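Local structure of nuclear import adaptor, Nro1 (Schizosaccharomyces pombe, 3MSV) at residues 227-232 with 266-271; 233-238 with 262-267; 123-128 with 146-151; 68-73 with 116-121. The protein acts as a nuclear import adaptor and a direct inhibitor of ofd1, promotes the stability of the hypoxic transcription factor Sre1N, and is required for correct translation termination. All coordinates share one frame; numbering follows the deposited sequence.

Contact 1. Residues 227-232 with 266-271; sequences LTPDSL and LKSVVD
S268 presents its CB to the turn 227-232, and L227, P229 and L232 gather round it. The nearest atom is a backbone one: L227 O lies 3.3 Å from S268 CB. L227 sends its own side chain along the other segment, with CG anti to the backbone N (chi1 -151°), and CD1 comes to rest 3.6 Å from K267 CG. That lysine meets the leucine with its aliphatic root alone, for the chain then bends away and NZ is spent on the carbonyls of T221 and L216. On the other flank the P229 ring and V269 cross obliquely, P229 CG lying 3.7 Å from V269 CG1. L232 comes in from a third direction, its CD1 3.9 Å from S268 CB. The setting is an all-helical repeat fold: 227-232 belongs to the loop between helices 198-217 and 235-244, while the segment 266-271 carries the chain out of helix 251-267. P229 and V269 also lie against helix 276-302. Serine suits its place because it is small enough for the turn to approach, and its hydroxyl, folded between backbone N and carbonyl carbon (chi1 71°), is satisfied locally by W265 O. No direct hydrogen bond crosses the contact, but a water donates to both sides, to L227 O at 3.2 Å and to S268 O at 2.7 Å. The turn keeps its shape through an ST motif, in which T228 OG1 accepts from S231 N at 3.0 Å. S231 OG in return donates to T228 O at 2.7 Å, in the carbonyl plane and on a lone pair.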
loop_
_atom_site.group_PDB
_atom_site.type_symbol
_atom_site.label_atom_id
_atom_site.label_comp_id
_atom_site.label_asym_id
_atom_site.label_seq_id
_atom_site.Cartn_x
_atom_site.Cartn_y
_atom_site.Cartn_z
ATOM N N LEU A 227 6.952 -7.839 -7.761
ATOM C CA LEU A 227 5.789 -6.991 -7.542
ATOM C C LEU A 227 4.614 -7.828 -7.062
ATOM O O LEU A 227 3.689 -8.136 -7.814
ATOM C CB LEU A 227 5.412 -6.287 -8.855
ATOM C CG LEU A 227 4.732 -4.909 -8.937
ATOM C CD1 LEU A 227 3.322 -4.939 -9.529
ATOM C CD2 LEU A 227 4.769 -4.130 -7.648
ATOM N N THR A 228 4.662 -8.203 -5.793
ATOM C CA THR A 228 3.666 -9.063 -5.228
ATOM C C THR A 228 2.850 -8.196 -4.286
ATOM O O THR A 228 3.312 -7.133 -3.864
ATOM C CB THR A 228 4.313 -10.194 -4.418
ATOM O OG1 THR A 228 5.022 -9.620 -3.319
ATOM C CG2 THR A 228 5.267 -11.023 -5.273
ATOM N N PRO A 229 1.637 -8.652 -3.952
ATOM C CA PRO A 229 0.819 -7.995 -2.938
ATOM C C PRO A 229 1.578 -7.846 -1.611
ATOM O O PRO A 229 1.478 -6.801 -0.956
ATOM C CB PRO A 229 -0.378 -8.947 -2.779
ATOM C CG PRO A 229 -0.456 -9.688 -4.082
ATOM C CD PRO A 229 0.969 -9.823 -4.556
ATOM N N ASP A 230 2.322 -8.874 -1.217
ATOM C CA ASP A 230 3.177 -8.795 -0.036
ATOM C C ASP A 230 4.107 -7.598 -0.141
ATOM O O ASP A 230 4.222 -6.804 0.784
ATOM C CB ASP A 230 4.059 -10.047 0.098
ATOM C CG ASP A 230 5.259 -9.814 1.045
ATOM O OD1 ASP A 230 4.978 -9.462 2.218
ATOM O OD2 ASP A 230 6.459 -9.960 0.623
ATOM N N SER A 231 4.785 -7.482 -1.271
ATOM C CA SER A 231 5.754 -6.426 -1.452
ATOM C C SER A 231 5.122 -5.030 -1.406
ATOM O O SER A 231 5.821 -4.037 -1.174
ATOM C CB SER A 231 6.519 -6.617 -2.769
ATOM O OG SER A 231 5.775 -6.110 -3.855
ATOM N N LEU A 232 3.811 -4.949 -1.625
ATOM C CA LEU A 232 3.146 -3.652 -1.680
ATOM C C LEU A 232 2.508 -3.213 -0.347
ATOM O O LEU A 232 1.907 -2.135 -0.261
ATOM C CB LEU A 232 2.106 -3.629 -2.799
ATOM C CG LEU A 232 2.667 -3.654 -4.211
ATOM C CD1 LEU A 232 1.495 -3.574 -5.200
ATOM C CD2 LEU A 232 3.632 -2.492 -4.381
ATOM N N LEU A 266 -3.434 -3.464 -8.315
ATOM C CA LEU A 266 -4.065 -4.216 -9.389
ATOM C C LEU A 266 -3.010 -4.945 -10.207
ATOM O O LEU A 266 -3.118 -6.150 -10.469
ATOM C CB LEU A 266 -4.877 -3.269 -10.267
ATOM C CG LEU A 266 -6.408 -3.151 -10.177
ATOM C CD1 LEU A 266 -6.972 -3.338 -8.788
ATOM C CD2 LEU A 266 -6.886 -1.823 -10.809
ATOM N N LYS A 267 -1.966 -4.225 -10.602
ATOM C CA LYS A 267 -0.903 -4.846 -11.371
ATOM C C LYS A 267 -0.256 -6.042 -10.683
ATOM O O LYS A 267 0.122 -7.007 -11.350
ATOM C CB LYS A 267 0.176 -3.830 -11.743
ATOM C CG LYS A 267 1.308 -4.467 -12.530
ATOM C CD LYS A 267 1.685 -3.633 -13.706
ATOM C CE LYS A 267 2.222 -2.303 -13.297
ATOM N NZ LYS A 267 2.889 -1.716 -14.464
ATOM N N SER A 268 -0.111 -5.999 -9.362
ATOM C CA SER A 268 0.545 -7.108 -8.677
ATOM C C SER A 268 -0.207 -8.431 -8.884
ATOM O O SER A 268 0.297 -9.508 -8.541
ATOM C CB SER A 268 0.713 -6.820 -7.184
ATOM O OG SER A 268 -0.526 -6.864 -6.491
ATOM N N VAL A 269 -1.412 -8.346 -9.440
ATOM C CA VAL A 269 -2.243 -9.535 -9.614
ATOM C C VAL A 269 -3.037 -9.570 -10.938
ATOM O O VAL A 269 -4.074 -10.214 -10.996
ATOM C CB VAL A 269 -3.258 -9.695 -8.424
ATOM C CG1 VAL A 269 -2.547 -9.712 -7.087
ATOM C CG2 VAL A 269 -4.309 -8.573 -8.454
ATOM N N VAL A 270 -2.579 -8.890 -11.993
ATOM C CA VAL A 270 -3.348 -8.900 -13.251
ATOM C C VAL A 270 -3.227 -10.193 -14.015
ATOM O O VAL A 270 -4.111 -10.537 -14.785
ATOM C CB VAL A 270 -2.977 -7.786 -14.258
ATOM C CG1 VAL A 270 -4.002 -6.651 -14.195
ATOM C CG2 VAL A 270 -1.532 -7.337 -14.096
ATOM N N ASP A 271 -2.117 -10.890 -13.852
ATOM C CA ASP A 271 -2.025 -12.198 -14.451
ATOM C C ASP A 271 -3.213 -13.001 -13.921
ATOM O O ASP A 271 -3.310 -13.255 -12.721
ATOM C CB ASP A 271 -0.716 -12.866 -14.081
ATOM C CG ASP A 271 -0.661 -14.303 -14.534
ATOM O OD1 ASP A 271 -1.638 -14.763 -15.165
ATOM O OD2 ASP A 271 0.349 -14.983 -14.252
HETATM O O HOH W 1 2.333 -11.051 -7.798
#

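Contact 2. Residues 233-238 with 262-267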
loop_
_atom_site.group_PDB
_atom_site.type_symbol
_atom_site.label_atom_id
_atom_site.label_comp_id
_atom_site.label_asym_id
_atom_site.label_seq_id
_atom_site.Cartn_x
_atom_site.Cartn_y
_atom_site.Cartn_z
ATOM N N ARG A 233 2.661 -4.024 0.693
ATOM C CA ARG A 233 2.129 -3.689 2.008
ATOM C C ARG A 233 2.499 -2.268 2.459
ATOM O O ARG A 233 1.697 -1.576 3.061
ATOM C CB ARG A 233 2.604 -4.715 3.045
ATOM C CG ARG A 233 1.906 -4.631 4.395
ATOM C CD ARG A 233 1.675 -6.032 4.973
ATOM N NE ARG A 233 2.819 -6.919 4.754
ATOM C CZ ARG A 233 3.773 -7.138 5.653
ATOM N NH1 ARG A 233 3.710 -6.537 6.830
ATOM N NH2 ARG A 233 4.790 -7.951 5.373
ATOM N N PRO A 234 3.742 -1.832 2.176
ATOM C CA PRO A 234 4.098 -0.471 2.605
ATOM C C PRO A 234 3.191 0.593 1.966
ATOM O O PRO A 234 3.090 1.707 2.471
ATOM C CB PRO A 234 5.543 -0.317 2.128
ATOM C CG PRO A 234 6.085 -1.725 2.108
ATOM C CD PRO A 234 4.908 -2.568 1.646
ATOM N N LEU A 235 2.521 0.247 0.872
ATOM C CA LEU A 235 1.567 1.184 0.266
ATOM C C LEU A 235 0.473 1.615 1.255
ATOM O O LEU A 235 -0.132 2.673 1.081
ATOM C CB LEU A 235 0.939 0.591 -0.988
ATOM C CG LEU A 235 1.396 1.139 -2.337
ATOM C CD1 LEU A 235 2.835 1.659 -2.360
ATOM C CD2 LEU A 235 1.131 0.123 -3.427
ATOM N N TYR A 236 0.227 0.815 2.291
ATOM C CA TYR A 236 -0.745 1.206 3.325
ATOM C C TYR A 236 -0.291 2.436 4.109
ATOM O O TYR A 236 -1.124 3.226 4.551
ATOM C CB TYR A 236 -1.057 0.053 4.297
ATOM C CG TYR A 236 -2.072 -0.940 3.754
ATOM C CD1 TYR A 236 -1.681 -2.214 3.325
ATOM C CD2 TYR A 236 -3.435 -0.600 3.666
ATOM C CE1 TYR A 236 -2.617 -3.132 2.813
ATOM C CE2 TYR A 236 -4.391 -1.512 3.161
ATOM C CZ TYR A 236 -3.972 -2.776 2.732
ATOM O OH TYR A 236 -4.915 -3.678 2.230
ATOM N N ILE A 237 1.021 2.576 4.304
ATOM C CA ILE A 237 1.604 3.732 4.979
ATOM C C ILE A 237 1.310 4.989 4.168
ATOM O O ILE A 237 0.914 6.019 4.703
ATOM C CB ILE A 237 3.142 3.569 5.120
ATOM C CG1 ILE A 237 3.459 2.322 5.966
ATOM C CG2 ILE A 237 3.771 4.820 5.724
ATOM C CD1 ILE A 237 4.818 1.736 5.727
ATOM N N LEU A 238 1.500 4.898 2.858
ATOM C CA LEU A 238 1.224 6.028 1.991
ATOM C C LEU A 238 -0.260 6.386 2.001
ATOM O O LEU A 238 -0.611 7.564 2.003
ATOM C CB LEU A 238 1.671 5.717 0.574
ATOM C CG LEU A 238 1.492 6.799 -0.495
ATOM C CD1 LEU A 238 2.165 8.149 -0.097
ATOM C CD2 LEU A 238 2.027 6.262 -1.819
ATOM N N THR A 262 -3.613 2.309 -6.395
ATOM C CA THR A 262 -4.575 1.377 -6.959
ATOM C C THR A 262 -3.986 0.663 -8.148
ATOM O O THR A 262 -4.108 -0.555 -8.295
ATOM C CB THR A 262 -5.814 2.143 -7.445
ATOM O OG1 THR A 262 -6.516 2.620 -6.304
ATOM C CG2 THR A 262 -6.717 1.248 -8.233
ATOM N N ALA A 263 -3.351 1.430 -9.019
ATOM C CA ALA A 263 -2.780 0.826 -10.206
ATOM C C ALA A 263 -1.740 -0.246 -9.850
ATOM O O ALA A 263 -1.675 -1.293 -10.487
ATOM C CB ALA A 263 -2.201 1.893 -11.103
ATOM N N LEU A 264 -0.949 0.004 -8.811
ATOM C CA LEU A 264 0.051 -0.958 -8.378
ATOM C C LEU A 264 -0.571 -2.210 -7.756
ATOM O O LEU A 264 -0.184 -3.341 -8.089
ATOM C CB LEU A 264 1.047 -0.313 -7.412
ATOM C CG LEU A 264 2.021 0.635 -8.132
ATOM C CD1 LEU A 264 3.012 1.255 -7.157
ATOM C CD2 LEU A 264 2.761 -0.103 -9.237
ATOM N N TRP A 265 -1.516 -2.016 -6.842
ATOM C CA TRP A 265 -2.178 -3.157 -6.257
ATOM C C TRP A 265 -2.742 -4.065 -7.351
ATOM O O TRP A 265 -2.553 -5.275 -7.315
ATOM C CB TRP A 265 -3.288 -2.729 -5.308
ATOM C CG TRP A 265 -2.798 -2.287 -3.949
ATOM C CD1 TRP A 265 -2.852 -1.025 -3.414
ATOM C CD2 TRP A 265 -2.180 -3.122 -2.953
ATOM N NE1 TRP A 265 -2.316 -1.032 -2.131
ATOM C CE2 TRP A 265 -1.894 -2.307 -1.836
ATOM C CE3 TRP A 265 -1.855 -4.475 -2.898
ATOM C CZ2 TRP A 265 -1.297 -2.808 -0.684
ATOM C CZ3 TRP A 265 -1.256 -4.972 -1.749
ATOM C CH2 TRP A 265 -0.986 -4.141 -0.658
ATOM N N LEU A 266 -3.434 -3.464 -8.315
ATOM C CA LEU A 266 -4.065 -4.216 -9.389
ATOM C C LEU A 266 -3.010 -4.945 -10.207
ATOM O O LEU A 266 -3.118 -6.150 -10.469
ATOM C CB LEU A 266 -4.877 -3.269 -10.267
ATOM C CG LEU A 266 -6.408 -3.151 -10.177
ATOM C CD1 LEU A 266 -6.972 -3.338 -8.788
ATOM C CD2 LEU A 266 -6.886 -1.823 -10.809
ATOM N N LYS A 267 -1.966 -4.225 -10.602
ATOM C CA LYS A 267 -0.903 -4.846 -11.371
ATOM C C LYS A 267 -0.256 -6.042 -10.683
ATOM O O LYS A 267 0.122 -7.007 -11.350
ATOM C CB LYS A 267 0.176 -3.830 -11.743
ATOM C CG LYS A 267 1.308 -4.467 -12.530
ATOM C CD LYS A 267 1.685 -3.633 -13.706
ATOM C CE LYS A 267 2.222 -2.303 -13.297
ATOM N NZ LYS A 267 2.889 -1.716 -14.464
#
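W265 holds its CG anti to its carbonyl carbon and beside the backbone N (chi1 -79°), and Y236 sets its CG the same way. Neither side chain starts out aimed at the other segment, yet both rings lean across and meet, Y236 CE1 lying 3.8 Å from W265 CZ2. The side chains cross at about a right angle, and the ring planes are inclined by 56°, an oblique pairing with the tyrosine ring and the indole six-membered ring 5.5 Å apart between centroids. L235 approaches the indole differently: CD2 sits over one face, 4.1 Å from the centroid of the five-membered ring and 22° off its normal, a CH-pi contact displaced toward the rim, while L235 CB is 3.8 Å from W265 NE1. This joins helices 235-244 and 251-267, consecutive in the chain, close to the centre of the helical-repeat fold. The L235 and W265 CA atoms are 8.7 Å apart, a separation that a large flat side chain can span. With an alanine in place of W265, L235 and Y236 would lose the indole they pack on, and a gap would probably open between the two helices. L235 CD2 also touches L264 CB at 4.0 Å, and L213 of helix 198-217 packs on both leucines. A285 of helix 276-302 contacts both Y236 and W265.

Contact 3. Residues 123-128 with 146-151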
loop_
_atom_site.group_PDB
_atom_site.type_symbol
_atom_site.label_atom_id
_atom_site.label_comp_id
_atom_site.label_asym_id
_atom_site.label_seq_id
_atom_site.Cartn_x
_atom_site.Cartn_y
_atom_site.Cartn_z
ATOM N N ALA A 123 16.586 -7.290 1.395
ATOM C CA ALA A 123 16.997 -8.070 2.561
ATOM C C ALA A 123 17.176 -7.139 3.754
ATOM O O ALA A 123 16.712 -7.434 4.849
ATOM C CB ALA A 123 18.290 -8.841 2.291
ATOM N N LEU A 124 17.885 -6.029 3.573
ATOM C CA LEU A 124 18.073 -5.104 4.711
ATOM C C LEU A 124 16.765 -4.599 5.294
ATOM O O LEU A 124 16.629 -4.463 6.519
ATOM C CB LEU A 124 18.944 -3.915 4.335
ATOM C CG LEU A 124 20.421 -4.303 4.117
ATOM C CD1 LEU A 124 21.139 -3.223 3.279
ATOM C CD2 LEU A 124 21.119 -4.498 5.452
ATOM N N LEU A 125 15.804 -4.293 4.435
ATOM C CA LEU A 125 14.519 -3.798 4.910
ATOM C C LEU A 125 13.810 -4.916 5.673
ATOM O O LEU A 125 13.099 -4.670 6.663
ATOM C CB LEU A 125 13.637 -3.393 3.729
ATOM C CG LEU A 125 12.801 -2.103 3.709
ATOM C CD1 LEU A 125 11.445 -2.316 2.994
ATOM C CD2 LEU A 125 12.635 -1.439 5.065
ATOM N N ALA A 126 13.965 -6.146 5.200
ATOM C CA ALA A 126 13.282 -7.256 5.880
ATOM C C ALA A 126 13.842 -7.465 7.295
ATOM O O ALA A 126 13.107 -7.887 8.193
ATOM C CB ALA A 126 13.322 -8.557 5.053
ATOM N N VAL A 127 15.119 -7.171 7.509
ATOM C CA VAL A 127 15.616 -7.215 8.879
ATOM C C VAL A 127 14.846 -6.186 9.725
ATOM O O VAL A 127 14.449 -6.482 10.864
ATOM C CB VAL A 127 17.127 -6.926 8.996
ATOM C CG1 VAL A 127 17.572 -6.939 10.476
ATOM C CG2 VAL A 127 17.952 -7.920 8.190
ATOM N N SER A 128 14.642 -4.972 9.185
ATOM C CA SER A 128 13.866 -3.967 9.930
ATOM C C SER A 128 12.447 -4.491 10.185
ATOM O O SER A 128 11.927 -4.410 11.304
ATOM C CB SER A 128 13.847 -2.598 9.227
ATOM O OG SER A 128 12.929 -2.559 8.138
ATOM N N SER A 146 17.801 1.910 11.774
ATOM C CA SER A 146 19.076 1.835 11.103
ATOM C C SER A 146 19.068 0.860 9.930
ATOM O O SER A 146 19.747 1.078 8.931
ATOM C CB SER A 146 20.199 1.483 12.069
ATOM O OG SER A 146 21.410 1.755 11.395
ATOM N N TYR A 147 18.293 -0.216 10.040
ATOM C CA TYR A 147 18.156 -1.129 8.909
ATOM C C TYR A 147 17.344 -0.526 7.755
ATOM O O TYR A 147 17.633 -0.775 6.570
ATOM C CB TYR A 147 17.628 -2.494 9.353
ATOM C CG TYR A 147 18.784 -3.380 9.743
ATOM C CD1 TYR A 147 19.278 -3.363 11.038
ATOM C CD2 TYR A 147 19.450 -4.145 8.798
ATOM C CE1 TYR A 147 20.371 -4.126 11.402
ATOM C CE2 TYR A 147 20.580 -4.911 9.163
ATOM C CZ TYR A 147 21.015 -4.899 10.471
ATOM O OH TYR A 147 22.118 -5.640 10.876
ATOM N N ILE A 148 16.355 0.285 8.101
ATOM C CA ILE A 148 15.607 1.041 7.080
ATOM C C ILE A 148 16.546 2.017 6.357
ATOM O O ILE A 148 16.565 2.078 5.129
ATOM C CB ILE A 148 14.380 1.766 7.697
ATOM C CG1 ILE A 148 13.374 0.735 8.213
ATOM C CG2 ILE A 148 13.711 2.697 6.683
ATOM C CD1 ILE A 148 12.274 1.339 9.145
ATOM N N ASP A 149 17.348 2.748 7.118
ATOM C CA ASP A 149 18.350 3.671 6.546
ATOM C C ASP A 149 19.306 2.923 5.605
ATOM O O ASP A 149 19.555 3.350 4.473
ATOM C CB ASP A 149 19.151 4.374 7.664
ATOM C CG ASP A 149 18.299 5.369 8.480
ATOM O OD1 ASP A 149 17.330 5.903 7.889
ATOM O OD2 ASP A 149 18.609 5.639 9.698
ATOM N N ALA A 150 19.854 1.807 6.077
ATOM C CA ALA A 150 20.711 0.974 5.226
ATOM C C ALA A 150 20.001 0.512 3.958
ATOM O O ALA A 150 20.576 0.561 2.869
ATOM C CB ALA A 150 21.247 -0.228 6.010
ATOM N N ALA A 151 18.750 0.082 4.081
ATOM C CA ALA A 151 17.985 -0.378 2.912
ATOM C C ALA A 151 17.835 0.737 1.886
ATOM O O ALA A 151 17.948 0.506 0.674
ATOM C CB ALA A 151 16.613 -0.912 3.331
#
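Two antiparallel helices of the helical-repeat fold pack closely here, well off the centre of the chain and with the short helix 131-134 between them in sequence: Y147 and A151 of helix 144-158 fit against L124, V127 and S128 of helix 114-129. Their axes come within 7.7 Å at 165° between N-to-C directions, a spacing made possible by small residues: A151 CB reaches L125 N at 3.6 Å, and S128 faces the start of the Y147 side chain. Y147 supplies the bulk. V127 CG1 stands almost centrally over one face of its ring, 3.7 Å from the centroid and 7° off the normal, a clear CH-pi contact. L124 crosses the tyrosine at about a right angle, with CD2 3.8 Å from Y147 CD2, while its other methyl, CD1, lies 4.1 Å from A150 CB. The two branches of L124 thus reach residues about one turn apart on the facing helix. Helix 166-189 covers L125 and I148, and between those two, L125 CD2 meets I148 CG1 at 3.9 Å. S128 OG also lies against I148 CG1, at 3.3 Å; its chi1 of 78° turns the hydroxyl back to its own helix, where it donates to L125 O at 2.6 Å, on a lone pair in the carbonyl plane.

Contact 4. Residues 68-73 with 116-121; sequences QLWGLY and FHAAYS
Helices 64-81 and 114-129 of the helical-repeat fold run nearly parallel here, with helix 85-104 between them in the chain, and W70 and L69 of the first pack on A119, A118 and F116 of the second. The local axes make an angle of 22° and approach to 9.3 Å; the closest CA atoms, those of W70 and A119, are 5.6 Å apart. Such an approach suits alanine, whose methyl fits beneath a flat ring without pushing the helices apart. A119 CB lies over one face of the indole, 3.4 Å from the centroid of the five-membered ring and 17° off its normal, a CH-pi contact offset toward the rim. A118 meets the same indole at its edge, in the ring plane, with CB 3.8 Å from W70 CZ2. The indole N-H is given to D115 O, just before 116-121. A leucine in place of W70 would remove the indole N-H and the flat face, probably leaving the D115 carbonyl without this partner and the A119 methyl poorly covered. R167 of helix 166-189 touches both W70 and A118. L69 completes the interface: its CD1 is shared between A119 CB at 3.9 Å and F116 CD1 at 3.7 Å. F116 leaves its helix pointing away, but CG lies anti to the backbone N (chi1 164°) and the ring returns to the leucine. Helix 85-104 touches both L69 and F116. Since no hydrogen bond joins the two segments, their fit rests on matching shapes, a ring face against a methyl and one leucine methyl between two partners, with the indole N-H binding W70 to the backbone beside them.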
loop_
_atom_site.group_PDB
_atom_site.type_symbol
_atom_site.label_atom_id
_atom_site.label_comp_id
_atom_site.label_asym_id
_atom_site.label_seq_id
_atom_site.Cartn_x
_atom_site.Cartn_y
_atom_site.Cartn_z
ATOM N N GLN A 68 20.165 -15.772 -8.001
ATOM C CA GLN A 68 20.085 -16.612 -6.807
ATOM C C GLN A 68 20.048 -15.837 -5.482
ATOM O O GLN A 68 19.500 -16.339 -4.507
ATOM C CB GLN A 68 21.128 -17.734 -6.827
ATOM C CG GLN A 68 20.763 -18.861 -7.827
ATOM C CD GLN A 68 19.327 -19.410 -7.638
ATOM O OE1 GLN A 68 18.890 -19.751 -6.521
ATOM N NE2 GLN A 68 18.593 -19.499 -8.745
ATOM N N LEU A 69 20.582 -14.611 -5.455
ATOM C CA LEU A 69 20.324 -13.704 -4.328
ATOM C C LEU A 69 18.837 -13.524 -4.143
ATOM O O LEU A 69 18.297 -13.735 -3.059
ATOM C CB LEU A 69 20.878 -12.316 -4.602
ATOM C CG LEU A 69 22.087 -11.802 -3.845
ATOM C CD1 LEU A 69 22.088 -10.286 -3.939
ATOM C CD2 LEU A 69 22.093 -12.290 -2.388
ATOM N N TRP A 70 18.193 -13.064 -5.208
ATOM C CA TRP A 70 16.744 -12.921 -5.243
ATOM C C TRP A 70 16.022 -14.177 -4.785
ATOM O O TRP A 70 15.068 -14.097 -4.030
ATOM C CB TRP A 70 16.261 -12.470 -6.633
ATOM C CG TRP A 70 16.283 -10.993 -6.713
ATOM C CD1 TRP A 70 17.231 -10.197 -7.336
ATOM C CD2 TRP A 70 15.349 -10.097 -6.099
ATOM N NE1 TRP A 70 16.918 -8.866 -7.147
ATOM C CE2 TRP A 70 15.776 -8.778 -6.390
ATOM C CE3 TRP A 70 14.192 -10.278 -5.334
ATOM C CZ2 TRP A 70 15.080 -7.659 -5.941
ATOM C CZ3 TRP A 70 13.502 -9.162 -4.889
ATOM C CH2 TRP A 70 13.948 -7.872 -5.193
ATOM N N GLY A 71 16.478 -15.347 -5.213
ATOM C CA GLY A 71 15.834 -16.577 -4.764
ATOM C C GLY A 71 15.846 -16.711 -3.235
ATOM O O GLY A 71 14.836 -17.105 -2.620
ATOM N N LEU A 72 16.982 -16.407 -2.618
ATOM C CA LEU A 72 17.076 -16.450 -1.167
ATOM C C LEU A 72 16.076 -15.466 -0.545
ATOM O O LEU A 72 15.399 -15.792 0.426
ATOM C CB LEU A 72 18.505 -16.119 -0.696
ATOM C CG LEU A 72 19.614 -17.127 -1.023
ATOM C CD1 LEU A 72 20.972 -16.558 -0.596
ATOM C CD2 LEU A 72 19.370 -18.477 -0.325
ATOM N N TYR A 73 15.985 -14.255 -1.093
ATOM C CA TYR A 73 15.054 -13.280 -0.535
ATOM C C TYR A 73 13.625 -13.781 -0.719
ATOM O O TYR A 73 12.820 -13.733 0.229
ATOM C CB TYR A 73 15.226 -11.893 -1.160
ATOM C CG TYR A 73 14.152 -10.914 -0.722
ATOM C CD1 TYR A 73 14.242 -10.253 0.492
ATOM C CD2 TYR A 73 13.039 -10.670 -1.513
ATOM C CE1 TYR A 73 13.264 -9.377 0.902
ATOM C CE2 TYR A 73 12.052 -9.780 -1.111
ATOM C CZ TYR A 73 12.173 -9.147 0.092
ATOM O OH TYR A 73 11.209 -8.287 0.506
ATOM N N PHE A 116 20.923 -6.351 -8.161
ATOM C CA PHE A 116 21.729 -6.792 -7.025
ATOM C C PHE A 116 21.500 -5.871 -5.844
ATOM O O PHE A 116 21.288 -6.324 -4.729
ATOM C CB PHE A 116 23.217 -6.768 -7.368
ATOM C CG PHE A 116 24.111 -6.845 -6.160
ATOM C CD1 PHE A 116 24.500 -8.076 -5.649
ATOM C CD2 PHE A 116 24.553 -5.677 -5.529
ATOM C CE1 PHE A 116 25.330 -8.161 -4.521
ATOM C CE2 PHE A 116 25.384 -5.731 -4.400
ATOM C CZ PHE A 116 25.780 -6.980 -3.896
ATOM N N HIS A 117 21.572 -4.567 -6.084
ATOM C CA HIS A 117 21.327 -3.593 -5.019
ATOM C C HIS A 117 19.893 -3.674 -4.484
ATOM O O HIS A 117 19.662 -3.471 -3.283
ATOM C CB HIS A 117 21.663 -2.189 -5.512
ATOM C CG HIS A 117 23.113 -2.006 -5.822
ATOM N ND1 HIS A 117 23.619 -2.068 -7.105
ATOM C CD2 HIS A 117 24.174 -1.817 -5.009
ATOM C CE1 HIS A 117 24.929 -1.906 -7.071
ATOM N NE2 HIS A 117 25.288 -1.751 -5.809
ATOM N N ALA A 118 18.953 -3.976 -5.379
ATOM C CA ALA A 118 17.540 -4.151 -5.054
ATOM C C ALA A 118 17.283 -5.336 -4.120
ATOM O O ALA A 118 16.556 -5.196 -3.123
ATOM C CB ALA A 118 16.697 -4.298 -6.338
ATOM N N ALA A 119 17.880 -6.491 -4.438
ATOM C CA ALA A 119 17.805 -7.650 -3.560
ATOM C C ALA A 119 18.453 -7.381 -2.194
ATOM O O ALA A 119 17.895 -7.709 -1.144
ATOM C CB ALA A 119 18.461 -8.885 -4.237
ATOM N N TYR A 120 19.644 -6.803 -2.214
ATOM C CA TYR A 120 20.368 -6.495 -0.976
ATOM C C TYR A 120 19.531 -5.482 -0.145
ATOM O O TYR A 120 19.350 -5.653 1.060
ATOM C CB TYR A 120 21.733 -5.884 -1.331
ATOM C CG TYR A 120 22.776 -5.870 -0.220
ATOM C CD1 TYR A 120 24.109 -5.584 -0.505
ATOM C CD2 TYR A 120 22.429 -6.134 1.089
ATOM C CE1 TYR A 120 25.058 -5.553 0.490
ATOM C CE2 TYR A 120 23.367 -6.117 2.091
ATOM C CZ TYR A 120 24.681 -5.828 1.783
ATOM O OH TYR A 120 25.625 -5.814 2.778
ATOM N N SER A 121 19.020 -4.439 -0.795
ATOM C CA SER A 121 18.196 -3.460 -0.109
ATOM C C SER A 121 16.969 -4.111 0.528
ATOM O O SER A 121 16.655 -3.826 1.699
ATOM C CB SER A 121 17.764 -2.318 -1.058
ATOM O OG SER A 121 16.816 -1.489 -0.420
#

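Overall arrangement
All four contacts are buried. Measured from the centre of each contact to the centre of the chain, contact 2 lies about 3 Å away, contact 1 about 10 Å, and contacts 3 and 4 about 18 and 21 Å. Contacts 1 and 2 share helix 251-267 and touch each other, L232 packing on L264 and W265. Contacts 3 and 4 share helix 114-129, and S121 OG on it forms a probable hydrogen bond with A151 O of helix 144-158. The outer pair joins regular helices, antiparallel in contact 3 and nearly parallel in contact 4, through alanines and aromatic faces. Contact 2 likewise relies on an indole, whereas contact 1, made where helices give way to loops, adds a bridging water.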